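Protein 1A (Cricket paralysis virus, PDB 6C3R) suppresses insect antiviral RNA silencing by inhibiting host AGO2 directly and by recruiting a cellular ubiquitin ligase complex that promotes its degradation. Local coordinates at residues 26-31 with 106-111. Residues are numbered along the deposited sequence; the frame is centred on the assembly and turned at random.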
loop_
_atom_site.group_PDB
_atom_site.type_symbol
_atom_site.label_atom_id
_atom_site.label_comp_id
_atom_site.label_asym_id
_atom_site.label_seq_id
_atom_site.Cartn_x
_atom_site.Cartn_y
_atom_site.Cartn_z
ATOM N N CYS A 26 -10.990 5.552 5.217
ATOM C CA CYS A 26 -10.940 4.893 6.498
ATOM C C CYS A 26 -12.256 5.095 7.221
ATOM O O CYS A 26 -12.797 6.208 7.237
ATOM C CB CYS A 26 -9.787 5.438 7.347
ATOM S SG CYS A 26 -9.416 4.416 8.787
ATOM N N THR A 27 -12.755 4.019 7.828
ATOM C CA THR A 27 -13.961 4.064 8.642
ATOM C C THR A 27 -13.709 3.447 10.039
ATOM O O THR A 27 -12.854 2.571 10.201
ATOM C CB THR A 27 -15.142 3.369 7.912
ATOM O OG1 THR A 27 -16.343 3.550 8.662
ATOM C CG2 THR A 27 -14.913 1.871 7.717
ATOM N N PHE A 28 -14.469 3.914 11.025
ATOM C CA PHE A 28 -14.405 3.391 12.389
ATOM C C PHE A 28 -15.636 2.539 12.652
ATOM O O PHE A 28 -16.718 2.869 12.175
ATOM C CB PHE A 28 -14.422 4.520 13.430
ATOM C CG PHE A 28 -13.086 5.077 13.764
ATOM C CD1 PHE A 28 -12.291 4.471 14.726
ATOM C CD2 PHE A 28 -12.640 6.251 13.169
ATOM C CE1 PHE A 28 -11.056 5.003 15.072
ATOM C CE2 PHE A 28 -11.405 6.787 13.511
ATOM C CZ PHE A 28 -10.609 6.154 14.461
ATOM N N TYR A 29 -15.461 1.466 13.432
ATOM C CA TYR A 29 -16.567 0.679 13.978
ATOM C C TYR A 29 -16.492 0.853 15.470
ATOM O O TYR A 29 -15.422 1.148 15.993
ATOM C CB TYR A 29 -16.420 -0.803 13.649
ATOM C CG TYR A 29 -16.707 -1.249 12.224
ATOM C CD1 TYR A 29 -17.032 -0.344 11.203
ATOM C CD2 TYR A 29 -16.618 -2.604 11.890
ATOM C CE1 TYR A 29 -17.286 -0.779 9.912
ATOM C CE2 TYR A 29 -16.855 -3.055 10.596
ATOM C CZ TYR A 29 -17.192 -2.139 9.610
ATOM O OH TYR A 29 -17.414 -2.578 8.322
ATOM N N VAL A 30 -17.624 0.660 16.148
ATOM C CA VAL A 30 -17.734 0.867 17.598
ATOM C C VAL A 30 -18.227 -0.400 18.302
ATOM O O VAL A 30 -19.425 -0.671 18.350
ATOM C CB VAL A 30 -18.670 2.043 17.920
ATOM C CG1 VAL A 30 -18.832 2.210 19.420
ATOM C CG2 VAL A 30 -18.143 3.326 17.296
ATOM N N GLN A 31 -17.302 -1.159 18.876
ATOM C CA GLN A 31 -17.610 -2.468 19.432
ATOM C C GLN A 31 -16.946 -2.689 20.778
ATOM O O GLN A 31 -15.803 -2.272 20.994
ATOM C CB GLN A 31 -17.110 -3.527 18.479
ATOM C CG GLN A 31 -17.520 -3.319 17.035
ATOM C CD GLN A 31 -16.961 -4.387 16.145
ATOM O OE1 GLN A 31 -16.018 -5.078 16.520
ATOM N NE2 GLN A 31 -17.537 -4.533 14.954
ATOM N N LEU A 106 -10.827 0.589 11.356
ATOM C CA LEU A 106 -10.427 0.786 12.744
ATOM C C LEU A 106 -11.581 0.585 13.680
ATOM O O LEU A 106 -12.724 0.800 13.312
ATOM C CB LEU A 106 -9.865 2.185 12.966
ATOM C CG LEU A 106 -8.492 2.387 12.334
ATOM C CD1 LEU A 106 -8.139 3.870 12.298
ATOM C CD2 LEU A 106 -7.406 1.608 13.042
ATOM N N ILE A 107 -11.256 0.203 14.917
ATOM C CA ILE A 107 -12.260 -0.115 15.925
ATOM C C ILE A 107 -11.930 0.570 17.230
ATOM O O ILE A 107 -10.794 0.578 17.679
ATOM C CB ILE A 107 -12.379 -1.643 16.170
ATOM C CG1 ILE A 107 -12.527 -2.357 14.838
ATOM C CG2 ILE A 107 -13.549 -1.950 17.103
ATOM C CD1 ILE A 107 -12.772 -3.835 14.943
ATOM N N VAL A 108 -12.967 1.064 17.874
ATOM C CA VAL A 108 -12.847 1.842 19.092
ATOM C C VAL A 108 -13.946 1.339 20.027
ATOM O O VAL A 108 -14.989 0.930 19.555
ATOM C CB VAL A 108 -12.939 3.353 18.689
ATOM C CG1 VAL A 108 -14.062 4.116 19.376
ATOM C CG2 VAL A 108 -11.599 4.032 18.891
ATOM N N SER A 109 -13.733 1.373 21.338
ATOM C CA SER A 109 -14.803 1.010 22.271
ATOM C C SER A 109 -15.956 2.068 22.278
ATOM O O SER A 109 -15.760 3.216 21.838
ATOM C CB SER A 109 -14.252 0.806 23.688
ATOM O OG SER A 109 -14.050 2.034 24.369
ATOM N N PRO A 110 -17.155 1.686 22.781
ATOM C CA PRO A 110 -18.277 2.610 22.912
ATOM C C PRO A 110 -18.088 3.754 23.894
ATOM O O PRO A 110 -18.584 4.849 23.669
ATOM C CB PRO A 110 -19.398 1.708 23.413
ATOM C CG PRO A 110 -19.047 0.360 22.930
ATOM C CD PRO A 110 -17.570 0.309 23.096
ATOM N N ARG A 111 -17.405 3.511 24.991
ATOM C CA ARG A 111 -17.171 4.564 25.967
ATOM C C ARG A 111 -16.335 5.669 25.298
ATOM O O ARG A 111 -16.625 6.856 25.428
ATOM C CB ARG A 111 -16.491 3.973 27.201
ATOM C CG ARG A 111 -16.228 4.921 28.361
ATOM C CD ARG A 111 -17.467 5.366 29.142
ATOM N NE ARG A 111 -18.019 6.600 28.549
ATOM C CZ ARG A 111 -19.275 6.831 28.159
ATOM N NH1 ARG A 111 -20.248 5.943 28.307
ATOM N NH2 ARG A 111 -19.560 8.009 27.614
#
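The carbonyl O of Leu-106 is gripped twice: by the backbone N of Tyr-29 at 2.8 Å, a bond lying in the carbonyl plane, and by a CA-H...O contact from Phe-28. This is the heart of a two-stranded parallel sheet, strand 26-30 beside strand 104-108, in the core of a mostly helical protein. Tyr-29 also takes Val-108 N at its own O, at 3.1 Å, so that it bonds to the two residues flanking its partner Ile-107, as in a parallel sheet. Leu-106 N gives a hydrogen bond to Thr-27 O, with an N-H...O angle of 162° the straightest of the four interstrand bonds; Gln-31 N bonds to Val-108 O. Tyr-29 O and Val-108 O each take a further CA-H...O contact, from Ile-107 and Val-30 respectively.

Phe-28, Val-30, Leu-106 and Val-108 share one face of the sheet. With CG anti to its carbonyl carbon (chi1 -87°), the Phe-28 side chain lies beside that of Leu-106, pointing the same way, so that ring atom CE1 lies 3.7 Å from Leu-106 CB and 4.0 Å from Val-108 CG2. Trp-123 and Phe-120 add edge-to-face stacks to this ring, and Trp-80 of helix 77-90 touches both it and Val-108. Near the start of the pairing, Cys-26 SG, anti to its backbone N, meets Leu-106 CD1 at 3.8 Å.

Tyr-29 and Ile-107 turn to the other face, where Phe-67 of helix 53-70 packs on Ile-107. The Gln-31 side chain crosses Ile-107 obliquely, Gln-31 OE1 3.8 Å from Ile-107 CD1. Beyond the strand Ser-109 is the N-cap of helix 110-114, its OG weakly bonded to Phe-112 N. Val-30 also touches Ala-9 and Ile-13 of helix 2-16; its CG1, anti to the backbone N, lies 3.6 Å from Pro-110 CA.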